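Phosphoribosylaminoimidazole-succinocarboxamide synthase (Ehrlichia chaffeensis str. Arkansas, PDB 3KRE) catalyses the ATP-dependent joining of L-aspartate to 5-amino-1-(5-phospho-D-ribosyl)imidazole-4-carboxylate, giving the succinocarboxamide intermediate of de novo purine biosynthesis. Local coordinates at residues 51-56 and 60-65; 83-88 and 180-185; 90-95 and 99-104; 128-133 and 231-236; 155-158 and 162-165. One frame throughout, in Å; residues are numbered along the deposited sequence. Where two conformers were deposited one is given.

All five contacts belong to one SAICAR synthetase chain. Contacts 1 and 3 are beta hairpins: contact 1 is a separate two-stranded sheet, whereas contact 3 belongs to the large antiparallel sheet. Helix 67-84 follows the first hairpin, and the turn that ends it packs on helix 166-189 in contact 2. Contact 3 is nested in the loop that contact 2 closes and touches it, their centres about 18 Å apart. Contact 5, nested in the same loop, precedes helix 166-189. Contact 4 joins two surface loops, alternates with contact 2 along the chain and touches contact 1 through Lys236. Near and distant parts of the sequence are thus tied into one compact fold.

Contact 1: 51-56 and 60-65; sequences DEITAF and KAAIIH. With EDO (1,2-ethanediol), chain K.
This contact is an antiparallel beta hairpin, strand 52-55 against strand 60-63, a small sheet of its own packed beside helices 237-240 and 246-257. Ile53 and Ala62 exchange two backbone bonds, Ile53 N to Ala62 O being 2.9 Å. In the next hydrogen-bonded pair, Ala55 with Lys60, one bond is slack: Lys60 N to Ala55 O is 3.3 Å and bent to 143°. Past the other end of the strands Ile64 N donates almost straight to Asp51 O (2.9 Å, 171°). On the face of Ile53 and Ala62, Ile53 CG2 lies 3.7 Å from Ile64 CG1; on the reverse, Glu52 CG runs alongside Ile63 CD1 at 3.6 Å. Lys60 CD rests at the ring edge of Phe56, 3.9 Å from CE2, while the lysine amine makes a cation-pi contact with Tyr239. Asp51 OD2 and His65 ND1, 3.6 Å apart, are linked by one water, the carboxylate standing at 88° to the imidazole. Arg98 and the backbone N of Gly68 hold Asp51 OD1, and Glu66 N holds OD2. With both oxygens engaged, the carboxylate is fixed in rotation and ties the hairpin's open end to the start of helix 67-84.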
# COMPACT_ATOMS: atom_id res chain seq x y z
N ASP A 51 14.43 -3.63 -5.64
CA ASP A 51 14.55 -4.72 -4.67
C ASP A 51 15.02 -4.21 -3.30
O ASP A 51 15.25 -5.00 -2.39
CB ASP A 51 15.49 -5.81 -5.16
CG ASP A 51 14.91 -6.65 -6.30
OD1 ASP A 51 13.68 -6.64 -6.57
OD2 ASP A 51 15.70 -7.35 -6.96
N GLU A 52 15.11 -2.90 -3.18
CA GLU A 52 15.45 -2.26 -1.94
C GLU A 52 14.30 -2.43 -0.94
O GLU A 52 13.12 -2.39 -1.32
CB GLU A 52 15.76 -0.76 -2.21
CG GLU A 52 16.97 -0.56 -3.14
CD GLU A 52 17.22 0.91 -3.54
OE1 GLU A 52 16.66 1.81 -2.90
OE2 GLU A 52 18.00 1.16 -4.49
N ILE A 53 14.66 -2.65 0.31
CA ILE A 53 13.70 -2.62 1.44
C ILE A 53 14.35 -1.76 2.52
O ILE A 53 15.56 -1.77 2.68
CB ILE A 53 13.40 -4.07 1.94
CG1 ILE A 53 12.12 -4.16 2.81
CG2 ILE A 53 14.62 -4.68 2.71
CD1 ILE A 53 11.61 -5.65 2.95
N THR A 54 13.55 -0.98 3.23
CA THR A 54 14.06 -0.19 4.35
C THR A 54 13.07 -0.29 5.52
O THR A 54 11.87 -0.49 5.30
CB THR A 54 14.22 1.26 3.93
OG1 THR A 54 12.95 1.81 3.64
CG2 THR A 54 15.08 1.36 2.62
N ALA A 55 13.57 -0.11 6.73
CA ALA A 55 12.70 -0.06 7.91
C ALA A 55 13.21 0.97 8.94
O ALA A 55 14.38 1.39 8.89
CB ALA A 55 12.62 -1.45 8.54
N PHE A 56 12.31 1.34 9.85
CA PHE A 56 12.64 2.13 11.04
C PHE A 56 13.26 3.44 10.63
O PHE A 56 14.40 3.76 11.00
CB PHE A 56 13.55 1.33 11.98
CG PHE A 56 12.96 -0.00 12.37
CD1 PHE A 56 11.78 -0.06 13.09
CD2 PHE A 56 13.57 -1.19 11.99
CE1 PHE A 56 11.22 -1.30 13.45
CE2 PHE A 56 13.02 -2.41 12.33
CZ PHE A 56 11.85 -2.47 13.06
N LYS A 60 17.58 0.82 8.81
CA LYS A 60 17.83 -0.56 8.37
C LYS A 60 17.53 -0.53 6.85
O LYS A 60 16.49 -0.07 6.45
CB LYS A 60 16.81 -1.47 9.10
CG LYS A 60 17.18 -2.91 9.56
CD LYS A 60 15.85 -3.66 9.93
CE LYS A 60 15.98 -5.04 10.60
NZ LYS A 60 16.98 -5.91 9.91
N ALA A 61 18.46 -0.97 6.01
CA ALA A 61 18.17 -1.13 4.58
C ALA A 61 18.87 -2.38 4.05
O ALA A 61 19.88 -2.78 4.59
CB ALA A 61 18.58 0.16 3.75
N ALA A 62 18.28 -3.00 3.03
CA ALA A 62 18.83 -4.22 2.43
C ALA A 62 18.31 -4.37 1.02
O ALA A 62 17.29 -3.77 0.64
CB ALA A 62 18.43 -5.49 3.23
N ILE A 63 19.00 -5.20 0.25
CA ILE A 63 18.55 -5.62 -1.07
C ILE A 63 17.98 -7.02 -0.90
O ILE A 63 18.68 -7.92 -0.45
CB ILE A 63 19.70 -5.68 -2.05
CG1 ILE A 63 20.32 -4.29 -2.22
CG2 ILE A 63 19.20 -6.29 -3.40
CD1 ILE A 63 19.35 -3.24 -2.72
N ILE A 64 16.72 -7.19 -1.27
CA ILE A 64 16.04 -8.50 -1.27
C ILE A 64 15.76 -8.85 -2.73
O ILE A 64 14.76 -8.42 -3.33
CB ILE A 64 14.70 -8.47 -0.50
CG1 ILE A 64 14.84 -7.85 0.89
CG2 ILE A 64 14.02 -9.89 -0.40
CD1 ILE A 64 15.76 -8.54 1.78
N HIS A 65 16.62 -9.67 -3.32
CA HIS A 65 16.51 -9.98 -4.72
C HIS A 65 15.11 -10.52 -5.02
O HIS A 65 14.59 -11.38 -4.29
CB HIS A 65 17.55 -10.97 -5.20
CG HIS A 65 17.36 -11.38 -6.61
ND1 HIS A 65 17.42 -10.47 -7.64
CD2 HIS A 65 16.99 -12.56 -7.16
CE1 HIS A 65 17.16 -11.09 -8.78
NE2 HIS A 65 16.92 -12.36 -8.52
C1 EDO K . 15.97 -3.18 -9.58
O1 EDO K . 15.61 -1.82 -9.82
C2 EDO K . 17.07 -3.31 -8.52
O2 EDO K . 16.67 -2.98 -7.15
O HOH W 1 18.50 -7.81 -7.26

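Contact 2: 83-88 and 180-185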
# COMPACT_ATOMS: atom_id res chain seq x y z
N ILE A 83 -10.19 -2.48 -9.24
CA ILE A 83 -10.87 -1.91 -10.43
C ILE A 83 -12.13 -2.68 -10.80
O ILE A 83 -13.16 -2.08 -11.11
CB ILE A 83 -9.93 -1.89 -11.63
CG1 ILE A 83 -8.76 -0.91 -11.35
CG2 ILE A 83 -10.68 -1.51 -12.92
CD1 ILE A 83 -7.58 -1.12 -12.27
N ASP A 84 -12.07 -4.01 -10.75
CA ASP A 84 -13.23 -4.87 -11.03
C ASP A 84 -14.41 -4.58 -10.13
O ASP A 84 -15.53 -4.84 -10.53
CB ASP A 84 -12.91 -6.36 -10.88
CG ASP A 84 -11.92 -6.86 -11.89
OD1 ASP A 84 -11.63 -6.12 -12.89
OD2 ASP A 84 -11.40 -8.00 -11.66
N LYS A 85 -14.18 -4.08 -8.92
CA LYS A 85 -15.26 -3.68 -8.01
C LYS A 85 -15.57 -2.19 -8.03
O LYS A 85 -16.31 -1.73 -7.18
CB LYS A 85 -14.94 -4.09 -6.55
CG LYS A 85 -14.65 -5.54 -6.36
CD LYS A 85 -15.90 -6.37 -6.49
CE LYS A 85 -15.66 -7.79 -5.97
NZ LYS A 85 -16.72 -8.75 -6.39
N GLY A 86 -15.02 -1.45 -8.98
CA GLY A 86 -15.35 -0.07 -9.19
C GLY A 86 -14.48 0.95 -8.47
O GLY A 86 -14.80 2.14 -8.45
N ILE A 87 -13.38 0.49 -7.90
CA ILE A 87 -12.42 1.41 -7.30
C ILE A 87 -11.58 2.06 -8.41
O ILE A 87 -11.09 1.37 -9.32
CB ILE A 87 -11.49 0.69 -6.30
CG1 ILE A 87 -12.29 -0.02 -5.18
CG2 ILE A 87 -10.48 1.67 -5.74
CD1 ILE A 87 -13.15 0.89 -4.23
N LYS A 88 -11.47 3.40 -8.36
CA LYS A 88 -10.66 4.16 -9.31
C LYS A 88 -9.20 4.07 -8.87
O LYS A 88 -8.90 4.31 -7.69
CB LYS A 88 -11.13 5.62 -9.34
CG LYS A 88 -12.58 5.77 -9.73
CD LYS A 88 -13.10 7.21 -9.81
CE LYS A 88 -14.62 7.19 -10.07
NZ LYS A 88 -15.17 8.57 -10.20
N ASN A 180 -10.80 -2.27 2.11
CA ASN A 180 -10.55 -3.23 3.18
C ASN A 180 -11.45 -4.46 3.01
O ASN A 180 -10.99 -5.59 3.10
CB ASN A 180 -10.76 -2.58 4.54
CG ASN A 180 -10.40 -3.51 5.72
OD1 ASN A 180 -9.46 -4.31 5.65
ND2 ASN A 180 -11.18 -3.41 6.81
N ASN A 181 -12.74 -4.25 2.78
CA ASN A 181 -13.64 -5.39 2.61
C ASN A 181 -13.25 -6.27 1.44
O ASN A 181 -13.20 -7.49 1.57
CB ASN A 181 -15.07 -4.94 2.41
CG ASN A 181 -15.67 -4.32 3.66
OD1 ASN A 181 -15.21 -4.59 4.77
ND2 ASN A 181 -16.73 -3.52 3.48
N ILE A 182 -13.00 -5.66 0.29
CA ILE A 182 -12.61 -6.40 -0.92
C ILE A 182 -11.31 -7.20 -0.73
O ILE A 182 -11.25 -8.43 -0.98
CB ILE A 182 -12.45 -5.48 -2.13
CG1 ILE A 182 -13.78 -4.76 -2.45
CG2 ILE A 182 -11.93 -6.29 -3.33
CD1 ILE A 182 -13.58 -3.48 -3.31
N LEU A 183 -10.28 -6.50 -0.27
CA LEU A 183 -8.98 -7.17 -0.03
C LEU A 183 -9.07 -8.22 1.07
O LEU A 183 -8.46 -9.29 0.95
CB LEU A 183 -7.89 -6.15 0.32
CG LEU A 183 -7.52 -5.10 -0.72
CD1 LEU A 183 -6.39 -4.18 -0.24
CD2 LEU A 183 -7.09 -5.82 -2.02
N SER A 184 -9.78 -7.92 2.16
CA SER A 184 -9.91 -8.89 3.26
C SER A 184 -10.53 -10.18 2.76
O SER A 184 -10.08 -11.26 3.11
CB SER A 184 -10.74 -8.33 4.43
OG SER A 184 -10.01 -7.35 5.10
N GLU A 185 -11.53 -10.06 1.92
CA GLU A 185 -12.24 -11.23 1.42
C GLU A 185 -11.35 -12.04 0.47
O GLU A 185 -11.24 -13.27 0.55
CB GLU A 185 -13.55 -10.82 0.75
CG GLU A 185 -14.28 -11.99 0.11
CD GLU A 185 -15.72 -11.69 -0.28
OE1 GLU A 185 -16.45 -11.04 0.50
OE2 GLU A 185 -16.13 -12.16 -1.37
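Ile182 pushes its CD1 methyl against the aliphatic root of Lys85, 3.6 Å from Lys85 CB and 3.8 Å from Lys85 CG. The two side chains slide past each other in opposite directions, and Ile182 CG2 also comes within 4.1 Å of Lys85 CG, so that the lysine methylenes lie along two branches of the isoleucine. A bend at the second torsion of Lys85 (chi2 -72°) then carries the rest of the chain off from helix 166-189. Lys85 NZ ends 6.1 Å from Glu185 OE2, too far for a salt bridge, though the opposite charges may attract weakly. Two residues further along the same loop, Ile87 reaches tip to tip toward the same methyl, with Ile87 CG1 4.1 Å from Ile182 CD1. Lys85 and Ile87 sit where helix 67-84 stops in a Schellman motif: Gly86, at positive phi, is the C-prime residue, Gly86 N bonding to Ile83 O at 2.9 Å and Ile87 N to Leu82 O. That reversal swings Ile87 back toward the helices, where it is buried against Leu82, Leu175, Lys178 and Ile179. Ile182 also touches Leu82, which extends the apolar seam along helix 67-84. No hydrogen bond joins the two segments, although Lys178 of the second helix donates to Lys85 O. Within helix 166-189, Ser184 OG and Ser184 N approach Asn180 O from opposite faces of its plane, the hydroxyl at 2.8 Å and well above it.

Contact 3: 90-95 and 99-104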
# COMPACT_ATOMS: atom_id res chain seq x y z
N HIS A 90 -4.72 4.31 -10.24
CA HIS A 90 -3.79 4.81 -11.24
C HIS A 90 -3.33 3.73 -12.24
O HIS A 90 -2.60 4.01 -13.20
CB HIS A 90 -2.59 5.47 -10.57
CG HIS A 90 -1.67 4.52 -9.87
ND1 HIS A 90 -0.41 4.91 -9.45
CD2 HIS A 90 -1.78 3.22 -9.57
CE1 HIS A 90 0.19 3.89 -8.86
NE2 HIS A 90 -0.61 2.84 -8.93
N PHE A 91 -3.80 2.51 -12.07
CA PHE A 91 -3.22 1.41 -12.85
C PHE A 91 -3.71 1.42 -14.30
O PHE A 91 -4.93 1.50 -14.57
CB PHE A 91 -3.54 0.08 -12.18
CG PHE A 91 -3.08 -1.10 -12.98
CD1 PHE A 91 -1.78 -1.54 -12.91
CD2 PHE A 91 -3.98 -1.79 -13.80
CE1 PHE A 91 -1.36 -2.63 -13.68
CE2 PHE A 91 -3.58 -2.90 -14.57
CZ PHE A 91 -2.26 -3.32 -14.50
N ILE A 92 -2.77 1.37 -15.24
CA ILE A 92 -3.11 1.22 -16.67
C ILE A 92 -2.80 -0.16 -17.22
O ILE A 92 -3.69 -0.82 -17.78
CB ILE A 92 -2.45 2.30 -17.54
CG1 ILE A 92 -2.89 3.69 -17.07
CG2 ILE A 92 -2.79 2.06 -19.04
CD1 ILE A 92 -2.10 4.86 -17.71
N SER A 93 -1.55 -0.61 -17.10
CA SER A 93 -1.18 -1.89 -17.66
C SER A 93 0.08 -2.43 -17.01
O SER A 93 0.94 -1.67 -16.58
CB SER A 93 -0.99 -1.75 -19.18
OG SER A 93 -0.73 -3.01 -19.75
N LEU A 94 0.20 -3.76 -16.95
CA LEU A 94 1.44 -4.42 -16.51
C LEU A 94 2.38 -4.45 -17.72
O LEU A 94 2.01 -4.93 -18.79
CB LEU A 94 1.10 -5.83 -16.01
CG LEU A 94 2.23 -6.70 -15.49
CD1 LEU A 94 2.90 -6.04 -14.25
CD2 LEU A 94 1.68 -8.10 -15.13
N LEU A 95 3.60 -3.94 -17.57
CA LEU A 95 4.54 -3.85 -18.70
C LEU A 95 5.54 -4.99 -18.76
O LEU A 95 5.83 -5.52 -19.85
CB LEU A 95 5.29 -2.54 -18.62
CG LEU A 95 4.42 -1.31 -18.82
CD1 LEU A 95 5.27 -0.08 -18.53
CD2 LEU A 95 3.83 -1.21 -20.28
N GLU A 99 7.76 -3.51 -13.82
CA GLU A 99 7.16 -2.23 -14.20
C GLU A 99 5.71 -2.33 -14.56
O GLU A 99 5.27 -3.32 -15.15
CB GLU A 99 7.92 -1.59 -15.36
CG GLU A 99 9.35 -1.27 -14.99
CD GLU A 99 10.17 -0.65 -16.07
OE1 GLU A 99 9.84 -0.78 -17.27
OE2 GLU A 99 11.20 -0.03 -15.71
N GLN A 100 4.99 -1.29 -14.22
CA GLN A 100 3.62 -1.13 -14.69
C GLN A 100 3.45 0.31 -15.14
O GLN A 100 4.13 1.20 -14.65
CB GLN A 100 2.59 -1.54 -13.62
CG GLN A 100 2.82 -1.08 -12.26
CD GLN A 100 1.90 -1.76 -11.27
OE1 GLN A 100 0.79 -1.29 -11.05
NE2 GLN A 100 2.38 -2.83 -10.62
N LEU A 101 2.57 0.49 -16.11
CA LEU A 101 2.19 1.78 -16.64
C LEU A 101 1.05 2.30 -15.78
O LEU A 101 0.04 1.61 -15.57
CB LEU A 101 1.72 1.65 -18.08
CG LEU A 101 1.58 2.97 -18.86
CD1 LEU A 101 2.97 3.65 -19.02
CD2 LEU A 101 0.92 2.73 -20.22
N VAL A 102 1.20 3.53 -15.31
CA VAL A 102 0.19 4.14 -14.47
C VAL A 102 -0.05 5.61 -14.87
O VAL A 102 0.81 6.27 -15.52
CB VAL A 102 0.57 4.09 -12.98
CG1 VAL A 102 0.81 2.65 -12.48
CG2 VAL A 102 1.83 4.96 -12.73
N LYS A 103 -1.21 6.10 -14.46
CA LYS A 103 -1.61 7.48 -14.70
C LYS A 103 -0.66 8.41 -13.95
O LYS A 103 -0.35 8.14 -12.82
CB LYS A 103 -3.03 7.74 -14.18
CG LYS A 103 -4.15 6.98 -14.91
CD LYS A 103 -5.57 7.36 -14.40
CE LYS A 103 -6.48 8.00 -15.48
NZ LYS A 103 -5.75 8.89 -16.40
N LYS A 104 -0.27 9.51 -14.56
CA LYS A 104 0.45 10.53 -13.86
C LYS A 104 -0.59 11.35 -13.09
O LYS A 104 -1.41 12.06 -13.68
CB LYS A 104 1.27 11.38 -14.82
CG LYS A 104 2.24 12.35 -14.11
CD LYS A 104 3.09 13.14 -15.08
CE LYS A 104 4.28 13.81 -14.35
NZ LYS A 104 5.17 14.60 -15.30
O HOH W 2 0.66 7.42 -10.14
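Leu101 O is gripped by two backbone donors, Ile92 N at 2.8 Å and Ser93 N at 3.1 Å. Two residues of strand 91-94 thereby face one residue of strand 99-107, which is a classic beta bulge and shifts the antiparallel register by one. Leu101 N answers with a 2.7 Å bond to Ser93 O, and Lys103 N donates to His90 O. Val102 CG1 sits over the centre of the His90 ring, a CH-pi contact at 3.8 Å from the centroid and only 6° off its normal. The imidazole gets there because CG lies between the backbone N and the carbonyl carbon (chi1 70°). At the ring's edge a water joins His90 ND1 to Lys103 O, which should help to hold the ring's rotation. Gln100 OE1 approaches the edge of the Phe91 ring, 3.2 Å from CD1, with amide and ring planes 84° apart; the amide nitrogen is held by Asn72. On the opposite side of the hairpin Leu101 lies between two apolar neighbours: its CD2 meets Ile92 CG2 at 4.0 Å, and its CB meets CD1 of Leu95. Strand 99-107 pairs along its other edge with strand 44-49, through Gln100 to Gln47 and Val102 to Val45, while helix 67-84 packs against His90, Phe91 and Leu94 through Met79, Ser76 and Asn72.

Contact 4: 128-133 and 231-236; sequences IADGTP and NKRLDK. With EDO (1,2-ethanediol), chain H; EDO (1,2-ethanediol), chain D.
Arg233 NH2 and Asp130 OD2 form a salt bridge of 2.8 Å, its hydrogen bond close to straight at 162°. Asp130 projects from a type II beta turn running from Ala129 to Thr132, with Gly131 at its third position, so the bridge pins a surface turn to the loop before helix 237-240. The two side chains cross at about a right angle. The oxygen lies at the edge of the guanidinium, near its plane, but is itself met on its anti side, 30° out of the carboxylate plane, and the two flat groups are turned 60° apart. A single-nitrogen grip results instead of a paired one. Water supplies a second link, donating to Asp130 OD2 at 2.9 Å and accepting from Arg233 NH1. Each charged group has a further partner: Ser123 holds Asp130 OD1, and Asp237 forms a salt bridge with Arg233 NH1. The turn is braced from within by Ala129 O, which accepts from both Thr132 N and Thr132 OG1, the latter at 2.7 Å. Farther out, the arginine side chain packs on Trp226 and Leu241, while Leu234 is buried against Glu252 and Val253 of helix 246-257. Asp235 OD2 caps the backbone N of Asp237, in the turn leading into the next helix. That same OD2 also accepts a 2.6 Å bond from O2 of an ethanediol, probably a crystallisation additive.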
# COMPACT_ATOMS: atom_id res chain seq x y z
N ILE A 128 -1.26 -3.01 23.48
CA ILE A 128 -2.27 -4.00 23.12
C ILE A 128 -1.50 -5.07 22.33
O ILE A 128 -0.69 -4.74 21.48
CB ILE A 128 -3.38 -3.35 22.27
CG1 ILE A 128 -4.33 -2.52 23.15
CG2 ILE A 128 -4.18 -4.36 21.47
CD1 ILE A 128 -5.26 -1.63 22.31
N ALA A 129 -1.73 -6.34 22.63
CA ALA A 129 -0.97 -7.43 22.04
C ALA A 129 -1.17 -7.50 20.51
O ALA A 129 -2.29 -7.34 20.03
CB ALA A 129 -1.39 -8.76 22.70
N ASP A 130 -0.08 -7.68 19.76
CA ASP A 130 -0.18 -7.98 18.32
C ASP A 130 -1.24 -9.06 18.05
O ASP A 130 -1.25 -10.13 18.71
CB ASP A 130 1.16 -8.48 17.75
CG ASP A 130 2.15 -7.38 17.44
OD1 ASP A 130 1.88 -6.17 17.61
OD2 ASP A 130 3.26 -7.74 17.00
N GLY A 131 -2.12 -8.80 17.10
CA GLY A 131 -3.17 -9.76 16.73
C GLY A 131 -4.50 -9.58 17.45
O GLY A 131 -5.46 -10.26 17.13
N THR A 132 -4.58 -8.65 18.39
CA THR A 132 -5.84 -8.35 19.01
C THR A 132 -6.79 -7.83 17.93
O THR A 132 -6.48 -6.83 17.28
CB THR A 132 -5.69 -7.29 20.11
OG1 THR A 132 -4.72 -7.74 21.07
CG2 THR A 132 -7.04 -7.05 20.79
N PRO A 133 -7.94 -8.50 17.76
CA PRO A 133 -8.92 -8.06 16.77
C PRO A 133 -9.75 -6.88 17.25
O PRO A 133 -10.06 -6.75 18.45
CB PRO A 133 -9.81 -9.30 16.60
CG PRO A 133 -9.80 -9.93 17.96
CD PRO A 133 -8.42 -9.69 18.51
N ASN A 231 -0.57 -18.19 11.83
CA ASN A 231 -0.18 -16.83 12.14
C ASN A 231 1.22 -16.47 11.66
O ASN A 231 1.77 -15.52 12.14
CB ASN A 231 -0.26 -16.54 13.65
CG ASN A 231 -1.66 -16.58 14.16
OD1 ASN A 231 -1.92 -17.17 15.21
ND2 ASN A 231 -2.58 -15.95 13.44
N LYS A 232 1.78 -17.21 10.71
CA LYS A 232 3.05 -16.79 10.10
C LYS A 232 2.86 -15.47 9.36
O LYS A 232 1.92 -15.31 8.62
CB LYS A 232 3.49 -17.80 9.10
CG LYS A 232 4.94 -17.72 8.73
CD LYS A 232 5.43 -19.13 8.44
CE LYS A 232 6.82 -19.11 7.94
NZ LYS A 232 7.06 -20.28 7.06
N ARG A 233 3.78 -14.55 9.57
CA ARG A 233 3.80 -13.26 8.87
C ARG A 233 4.39 -13.47 7.50
O ARG A 233 5.43 -14.14 7.38
CB ARG A 233 4.64 -12.27 9.66
CG ARG A 233 4.17 -12.10 11.10
CD ARG A 233 4.81 -10.88 11.77
NE ARG A 233 4.50 -10.80 13.20
CZ ARG A 233 4.05 -9.73 13.87
NH1 ARG A 233 3.83 -8.58 13.27
NH2 ARG A 233 3.82 -9.84 15.17
N LEU A 234 3.76 -12.91 6.47
CA LEU A 234 4.19 -13.10 5.09
C LEU A 234 4.82 -11.85 4.49
O LEU A 234 5.43 -11.91 3.42
CB LEU A 234 3.02 -13.54 4.24
CG LEU A 234 2.39 -14.83 4.72
CD1 LEU A 234 1.15 -15.08 3.90
CD2 LEU A 234 3.39 -16.00 4.70
N ASP A 235 4.71 -10.74 5.21
CA ASP A 235 4.93 -9.41 4.65
C ASP A 235 6.29 -8.83 5.08
O ASP A 235 7.12 -9.54 5.65
CB ASP A 235 3.80 -8.51 5.09
CG ASP A 235 3.68 -8.42 6.59
OD1 ASP A 235 2.95 -9.26 7.18
OD2 ASP A 235 4.31 -7.51 7.19
N LYS A 236 6.46 -7.53 4.88
CA LYS A 236 7.66 -6.77 5.24
C LYS A 236 8.09 -6.92 6.71
O LYS A 236 9.26 -6.76 7.03
CB LYS A 236 7.42 -5.30 4.91
CG LYS A 236 8.52 -4.35 5.27
CD LYS A 236 8.28 -3.02 4.57
CE LYS A 236 9.28 -2.01 5.03
NZ LYS A 236 9.18 -0.72 4.30
C1 EDO H . 6.43 -17.62 4.59
O1 EDO H . 5.91 -18.87 5.09
C2 EDO H . 7.93 -17.44 4.82
O2 EDO H . 8.62 -18.66 4.49
C1 EDO D . 3.68 -2.92 5.76
O1 EDO D . 3.73 -2.24 6.99
C2 EDO D . 3.50 -4.42 5.97
O2 EDO D . 4.53 -4.92 6.79
O HOH W 3 3.72 -6.12 14.64

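Contact 5: 155-158 and 162-165; sequences EGHI and QWLT
The imidazole of His157 and the indole of Trp163 lean together obliquely, their planes 34° apart and His157 NE2 3.6 Å from Trp163 CH2. Each ring has a stacking partner elsewhere: Phe161 stacks with His157 and Tyr143 with Trp163, giving a cluster of four aromatic rings. CG of His157 stands anti to the backbone N (chi1 -172°), which turns its ring toward the indole. Ile158 crosses Trp163 at about a right angle, placing CG1 4.0 Å from Trp163 CE3. Its other branch, CG2, runs beside Leu164 and touches Leu164 CB at 3.8 Å. Ile158 and Leu164 are buried and touch Ile110 of strand 110-115; Phe141 also meets Ile158, and Ile172 meets Leu164. The backbone N of Leu164 is buried here with no partner in the model. Trp163 N donates to Ile158 O at 3.1 Å. Gln162 takes positive phi just after helix 155-160, and two bonds run back into the last turn. Such a Schellman motif ends the short helix; three residues on, Thr165 stands as N-cap of helix 166-189, so the contact spans the short link between a Schellman C-terminus and the N-cap of the next helix.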
# COMPACT_ATOMS: atom_id res chain seq x y z
N GLU A 155 -8.37 14.49 11.31
CA GLU A 155 -9.20 15.01 10.22
C GLU A 155 -9.22 16.52 10.11
O GLU A 155 -9.13 17.06 9.00
CB GLU A 155 -10.63 14.47 10.37
CG GLU A 155 -10.67 12.96 10.24
CD GLU A 155 -12.10 12.39 10.04
OE1 GLU A 155 -13.00 13.14 9.58
OE2 GLU A 155 -12.28 11.19 10.36
N GLY A 156 -9.32 17.20 11.25
CA GLY A 156 -9.36 18.63 11.27
C GLY A 156 -8.09 19.25 10.75
O GLY A 156 -8.13 20.29 10.13
N HIS A 157 -6.98 18.56 10.96
CA HIS A 157 -5.68 18.98 10.43
C HIS A 157 -5.71 18.89 8.91
O HIS A 157 -5.40 19.87 8.21
CB HIS A 157 -4.60 18.08 10.98
CG HIS A 157 -3.20 18.52 10.66
ND1 HIS A 157 -2.22 18.60 11.63
CD2 HIS A 157 -2.61 18.86 9.49
CE1 HIS A 157 -1.08 18.98 11.07
NE2 HIS A 157 -1.30 19.15 9.77
N ILE A 158 -6.13 17.74 8.42
CA ILE A 158 -6.25 17.52 6.97
C ILE A 158 -7.11 18.61 6.35
O ILE A 158 -6.75 19.19 5.35
CB ILE A 158 -6.81 16.11 6.67
CG1 ILE A 158 -5.79 15.03 7.06
CG2 ILE A 158 -7.26 15.99 5.18
CD1 ILE A 158 -6.41 13.61 7.22
N GLN A 162 -6.12 22.01 4.06
CA GLN A 162 -6.75 21.87 2.76
C GLN A 162 -6.10 20.80 1.89
O GLN A 162 -6.03 20.93 0.68
CB GLN A 162 -6.83 23.24 2.07
CG GLN A 162 -7.72 24.20 2.83
CD GLN A 162 -7.97 25.49 2.09
OE1 GLN A 162 -9.06 25.70 1.56
NE2 GLN A 162 -6.96 26.33 2.02
N TRP A 163 -5.66 19.71 2.51
CA TRP A 163 -5.17 18.56 1.77
C TRP A 163 -6.32 17.79 1.13
O TRP A 163 -6.13 17.20 0.06
CB TRP A 163 -4.36 17.64 2.64
CG TRP A 163 -3.16 18.28 3.19
CD1 TRP A 163 -2.45 19.34 2.66
CD2 TRP A 163 -2.49 17.90 4.38
NE1 TRP A 163 -1.40 19.65 3.48
CE2 TRP A 163 -1.38 18.77 4.53
CE3 TRP A 163 -2.70 16.91 5.33
CZ2 TRP A 163 -0.50 18.67 5.61
CZ3 TRP A 163 -1.83 16.82 6.41
CH2 TRP A 163 -0.74 17.69 6.53
N LEU A 164 -7.48 17.81 1.80
CA LEU A 164 -8.74 17.32 1.26
C LEU A 164 -9.87 18.25 1.72
O LEU A 164 -9.76 18.95 2.73
CB LEU A 164 -9.04 15.91 1.77
CG LEU A 164 -8.07 14.80 1.41
CD1 LEU A 164 -8.39 13.55 2.22
CD2 LEU A 164 -8.05 14.53 -0.10
N THR A 165 -10.94 18.29 0.94
CA THR A 165 -12.18 18.90 1.35
C THR A 165 -12.95 17.95 2.28
O THR A 165 -12.62 16.77 2.44
CB THR A 165 -13.10 19.20 0.16
OG1 THR A 165 -13.55 17.95 -0.41
CG2 THR A 165 -12.39 20.04 -0.87